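Local structure of fatty acid multifunctional protein (atmfp2) (Arabidopsis thaliana, 2WTB) at residues A[288-300]-A[649-661]. The protein carries out successive steps of peroxisomal fatty acid beta-oxidation during seed germination, combining enoyl-CoA hydratase and NAD-dependent 3-hydroxyacyl-CoA dehydrogenase activities in one chain. Residues are numbered along the deposited sequence; the frame is centred on the assembly and turned at random.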
loop_
_atom_site.group_PDB
_atom_site.type_symbol
_atom_site.label_atom_id
_atom_site.label_comp_id
_atom_site.label_asym_id
_atom_site.label_seq_id
_atom_site.Cartn_x
_atom_site.Cartn_y
_atom_site.Cartn_z
ATOM N N HIS A 288 10.066 -1.641 -5.677
ATOM C CA HIS A 288 10.037 -3.018 -5.201
ATOM C C HIS A 288 8.780 -3.286 -4.376
ATOM O O HIS A 288 8.189 -4.363 -4.458
ATOM C CB HIS A 288 11.288 -3.322 -4.375
ATOM C CG HIS A 288 11.290 -4.686 -3.755
ATOM N ND1 HIS A 288 10.808 -4.927 -2.488
ATOM C CD2 HIS A 288 11.722 -5.879 -4.229
ATOM C CE1 HIS A 288 10.941 -6.213 -2.206
ATOM N NE2 HIS A 288 11.493 -6.811 -3.244
ATOM N N VAL A 289 8.379 -2.297 -3.583
ATOM C CA VAL A 289 7.183 -2.410 -2.757
ATOM C C VAL A 289 5.938 -2.476 -3.633
ATOM O O VAL A 289 4.958 -3.137 -3.291
ATOM C CB VAL A 289 7.059 -1.223 -1.777
ATOM C CG1 VAL A 289 5.727 -1.269 -1.043
ATOM C CG2 VAL A 289 8.218 -1.225 -0.792
ATOM N N PHE A 290 5.988 -1.786 -4.766
ATOM C CA PHE A 290 4.875 -1.775 -5.705
ATOM C C PHE A 290 4.589 -3.175 -6.246
ATOM O O PHE A 290 3.455 -3.651 -6.189
ATOM C CB PHE A 290 5.157 -0.805 -6.854
ATOM C CG PHE A 290 4.233 -0.966 -8.029
ATOM C CD1 PHE A 290 2.935 -0.482 -7.980
ATOM C CD2 PHE A 290 4.665 -1.599 -9.185
ATOM C CE1 PHE A 290 2.085 -0.627 -9.060
ATOM C CE2 PHE A 290 3.819 -1.747 -10.267
ATOM C CZ PHE A 290 2.528 -1.259 -10.204
ATOM N N PHE A 291 5.620 -3.833 -6.765
ATOM C CA PHE A 291 5.468 -5.175 -7.319
ATOM C C PHE A 291 5.183 -6.219 -6.240
ATOM O O PHE A 291 4.315 -7.079 -6.408
ATOM C CB PHE A 291 6.709 -5.569 -8.121
ATOM C CG PHE A 291 6.897 -4.769 -9.375
ATOM C CD1 PHE A 291 6.293 -5.161 -10.557
ATOM C CD2 PHE A 291 7.674 -3.625 -9.373
ATOM C CE1 PHE A 291 6.462 -4.426 -11.713
ATOM C CE2 PHE A 291 7.849 -2.887 -10.527
ATOM C CZ PHE A 291 7.241 -3.288 -11.699
ATOM N N SER A 292 5.921 -6.138 -5.136
ATOM C CA SER A 292 5.764 -7.069 -4.026
ATOM C C SER A 292 4.347 -7.042 -3.467
ATOM O O SER A 292 3.824 -8.068 -3.030
ATOM C CB SER A 292 6.775 -6.768 -2.918
ATOM O OG SER A 292 8.094 -7.063 -3.339
ATOM N N GLN A 293 3.734 -5.863 -3.480
ATOM C CA GLN A 293 2.330 -5.730 -3.111
ATOM C C GLN A 293 1.464 -6.647 -3.974
ATOM O O GLN A 293 0.511 -7.264 -3.491
ATOM C CB GLN A 293 1.877 -4.280 -3.282
ATOM C CG GLN A 293 0.391 -4.121 -3.542
ATOM C CD GLN A 293 -0.454 -4.537 -2.358
ATOM O OE1 GLN A 293 -1.520 -5.132 -2.520
ATOM N NE2 GLN A 293 0.020 -4.229 -1.158
ATOM N N ARG A 294 1.809 -6.733 -5.253
ATOM C CA ARG A 294 1.042 -7.515 -6.212
ATOM C C ARG A 294 1.247 -9.020 -6.060
ATOM O O ARG A 294 0.316 -9.802 -6.256
ATOM C CB ARG A 294 1.410 -7.101 -7.634
ATOM C CG ARG A 294 0.865 -5.760 -8.061
ATOM C CD ARG A 294 1.127 -5.540 -9.538
ATOM N NE ARG A 294 0.367 -4.420 -10.079
ATOM C CZ ARG A 294 0.166 -4.221 -11.376
ATOM N NH1 ARG A 294 0.668 -5.072 -12.260
ATOM N NH2 ARG A 294 -0.538 -3.177 -11.790
ATOM N N GLY A 295 2.467 -9.419 -5.716
ATOM C CA GLY A 295 2.845 -10.821 -5.740
ATOM C C GLY A 295 2.495 -11.634 -4.509
ATOM O O GLY A 295 2.868 -12.803 -4.414
ATOM N N THR A 296 1.781 -11.030 -3.567
ATOM C CA THR A 296 1.454 -11.716 -2.322
ATOM C C THR A 296 0.388 -12.786 -2.528
ATOM O O THR A 296 0.243 -13.692 -1.706
ATOM C CB THR A 296 0.975 -10.739 -1.234
ATOM O OG1 THR A 296 -0.246 -10.115 -1.653
ATOM C CG2 THR A 296 2.026 -9.678 -0.973
ATOM N N ALA A 297 -0.350 -12.677 -3.627
ATOM C CA ALA A 297 -1.423 -13.618 -3.926
ATOM C C ALA A 297 -0.913 -14.810 -4.728
ATOM O O ALA A 297 -1.670 -15.726 -5.048
ATOM C CB ALA A 297 -2.546 -12.918 -4.673
ATOM N N LYS A 298 0.375 -14.794 -5.051
ATOM C CA LYS A 298 0.982 -15.890 -5.795
ATOM C C LYS A 298 1.651 -16.888 -4.856
ATOM O O LYS A 298 2.789 -16.689 -4.433
ATOM C CB LYS A 298 1.985 -15.356 -6.818
ATOM C CG LYS A 298 2.755 -16.439 -7.549
ATOM C CD LYS A 298 3.403 -15.896 -8.809
ATOM C CE LYS A 298 2.359 -15.356 -9.773
ATOM N NZ LYS A 298 2.972 -14.839 -11.027
ATOM N N VAL A 299 0.935 -17.960 -4.533
ATOM C CA VAL A 299 1.448 -18.992 -3.641
ATOM C C VAL A 299 1.564 -20.327 -4.371
ATOM O O VAL A 299 0.559 -21.004 -4.600
ATOM C CB VAL A 299 0.535 -19.169 -2.414
ATOM C CG1 VAL A 299 1.143 -20.166 -1.434
ATOM C CG2 VAL A 299 0.290 -17.830 -1.741
ATOM N N PRO A 300 2.797 -20.710 -4.740
ATOM C CA PRO A 300 3.060 -21.943 -5.491
ATOM C C PRO A 300 2.488 -23.170 -4.793
ATOM O O PRO A 300 2.547 -23.264 -3.565
ATOM C CB PRO A 300 4.588 -22.021 -5.512
ATOM C CG PRO A 300 5.038 -20.618 -5.343
ATOM C CD PRO A 300 4.035 -19.976 -4.436
ATOM N N VAL A 649 6.155 -17.555 1.980
ATOM C CA VAL A 649 6.352 -18.085 0.638
ATOM C C VAL A 649 7.594 -17.509 -0.026
ATOM O O VAL A 649 8.366 -18.231 -0.656
ATOM C CB VAL A 649 5.138 -17.791 -0.260
ATOM C CG1 VAL A 649 5.488 -18.018 -1.723
ATOM C CG2 VAL A 649 3.954 -18.643 0.162
ATOM N N LYS A 650 7.780 -16.203 0.121
ATOM C CA LYS A 650 8.867 -15.506 -0.547
ATOM C C LYS A 650 9.266 -14.264 0.242
ATOM O O LYS A 650 8.445 -13.678 0.949
ATOM C CB LYS A 650 8.443 -15.115 -1.962
ATOM C CG LYS A 650 7.296 -14.121 -2.005
ATOM C CD LYS A 650 6.828 -13.870 -3.429
ATOM C CE LYS A 650 5.841 -14.933 -3.887
ATOM N NZ LYS A 650 4.542 -14.826 -3.164
ATOM N N ALA A 651 10.528 -13.868 0.117
ATOM C CA ALA A 651 11.042 -12.715 0.846
ATOM C C ALA A 651 10.149 -11.488 0.669
ATOM O O ALA A 651 9.861 -10.776 1.632
ATOM C CB ALA A 651 12.467 -12.405 0.406
ATOM N N ALA A 652 9.706 -11.251 -0.564
ATOM C CA ALA A 652 8.912 -10.068 -0.878
ATOM C C ALA A 652 7.614 -10.006 -0.075
ATOM O O ALA A 652 7.041 -8.930 0.103
ATOM C CB ALA A 652 8.622 -10.001 -2.368
ATOM N N ASP A 653 7.152 -11.157 0.402
ATOM C CA ASP A 653 5.964 -11.196 1.250
ATOM C C ASP A 653 6.275 -10.658 2.647
ATOM O O ASP A 653 5.470 -9.939 3.240
ATOM C CB ASP A 653 5.394 -12.610 1.338
ATOM C CG ASP A 653 4.578 -12.994 0.108
ATOM O OD1 ASP A 653 4.226 -12.096 -0.688
ATOM O OD2 ASP A 653 4.284 -14.197 -0.054
ATOM N N LEU A 654 7.449 -11.008 3.163
ATOM C CA LEU A 654 7.901 -10.496 4.451
ATOM C C LEU A 654 8.030 -8.972 4.418
ATOM O O LEU A 654 7.715 -8.292 5.396
ATOM C CB LEU A 654 9.233 -11.132 4.842
ATOM C CG LEU A 654 9.185 -12.617 5.204
ATOM C CD1 LEU A 654 10.526 -13.064 5.762
ATOM C CD2 LEU A 654 8.070 -12.886 6.202
ATOM N N ASP A 655 8.491 -8.446 3.287
ATOM C CA ASP A 655 8.619 -7.004 3.104
ATOM C C ASP A 655 7.273 -6.310 3.283
ATOM O O ASP A 655 7.125 -5.445 4.148
ATOM C CB ASP A 655 9.200 -6.684 1.725
ATOM C CG ASP A 655 10.651 -7.106 1.591
ATOM O OD1 ASP A 655 11.356 -7.142 2.621
ATOM O OD2 ASP A 655 11.091 -7.396 0.458
ATOM N N ILE A 656 6.297 -6.696 2.464
ATOM C CA ILE A 656 4.950 -6.140 2.551
ATOM C C ILE A 656 4.365 -6.315 3.949
ATOM O O ILE A 656 3.685 -5.425 4.463
ATOM C CB ILE A 656 3.994 -6.770 1.507
ATOM C CG1 ILE A 656 3.931 -5.906 0.247
ATOM C CG2 ILE A 656 2.590 -6.900 2.069
ATOM C CD1 ILE A 656 5.274 -5.544 -0.316
ATOM N N ALA A 657 4.638 -7.459 4.567
ATOM C CA ALA A 657 4.102 -7.749 5.891
ATOM C C ALA A 657 4.586 -6.736 6.922
ATOM O O ALA A 657 3.782 -6.079 7.581
ATOM C CB ALA A 657 4.458 -9.167 6.317
ATOM N N GLY A 658 5.902 -6.612 7.057
ATOM C CA GLY A 658 6.482 -5.654 7.979
ATOM C C GLY A 658 6.028 -4.246 7.659
ATOM O O GLY A 658 5.681 -3.472 8.550
ATOM N N ILE A 659 6.025 -3.916 6.372
ATOM C CA ILE A 659 5.605 -2.597 5.914
ATOM C C ILE A 659 4.162 -2.293 6.292
ATOM O O ILE A 659 3.870 -1.258 6.886
ATOM C CB ILE A 659 5.745 -2.469 4.384
ATOM C CG1 ILE A 659 7.211 -2.265 3.997
ATOM C CG2 ILE A 659 4.885 -1.325 3.860
ATOM C CD1 ILE A 659 7.448 -2.229 2.504
ATOM N N MET A 660 3.263 -3.209 5.948
ATOM C CA MET A 660 1.831 -2.961 6.057
ATOM C C MET A 660 1.275 -3.321 7.431
ATOM O O MET A 660 0.157 -2.939 7.777
ATOM C CB MET A 660 1.090 -3.730 4.964
ATOM C CG MET A 660 -0.126 -3.014 4.410
ATOM S SD MET A 660 -0.560 -3.632 2.774
ATOM C CE MET A 660 1.023 -3.514 1.945
ATOM N N GLY A 661 2.057 -4.055 8.212
ATOM C CA GLY A 661 1.626 -4.464 9.535
ATOM C C GLY A 661 2.282 -3.661 10.641
ATOM O O GLY A 661 1.682 -3.432 11.690
#
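A helix-helix crossing brings Ser292 onto Ala652, where helix segments 288-294 and 651-661 run nearly perpendicular (-103°), their axes 8.8 Å apart. At its flank Lys650, in the N-cap position of the second helix, reaches residues 295-298. Its chain, bent at chi3 and chi4 (84° and 69°), curls NZ onto two backbone oxygens, Gly295 O and Lys298 O, each 2.9 Å from NZ. A third, longer contact, the salt bridge from NZ to Asp653 OD2 (3.2 Å), meets the carboxylate from above its plane. Gly295 O also accepts Lys298 N from the opposite face of its carbonyl plane, so this oxygen is held by two donors, one within the turn and one from the other segment. Without the amine, as with an alanine here, both carbonyls would probably lose their link to this helix start and Asp653 its charged mate. Beside this polar knot, Val649 CG2 packs on Val299 CG1 at 3.6 Å. At the crossing itself Ile656 lays CD1 against Ser292 CB (3.2 Å) and beside the backbone N of Gln293, while Ser292 OG, next to Ala652 CB, turns back to bond His288 O. Farther along, Val289 CG2 and Ile659 CD1 touch tip to tip (3.5 Å). Asp655 OD2 lies at the edge of the His288 ring, and its OD1 accepts from Met672 N. Thr296 OG1 bonds Pro487 O. The whole is a near-perpendicular helix-helix packing, joining helix 281-294 to helix 651-662 beside strand 486-491, in which small Ser292 and Ala652 let the backbones approach and Ile656 fills in beside them.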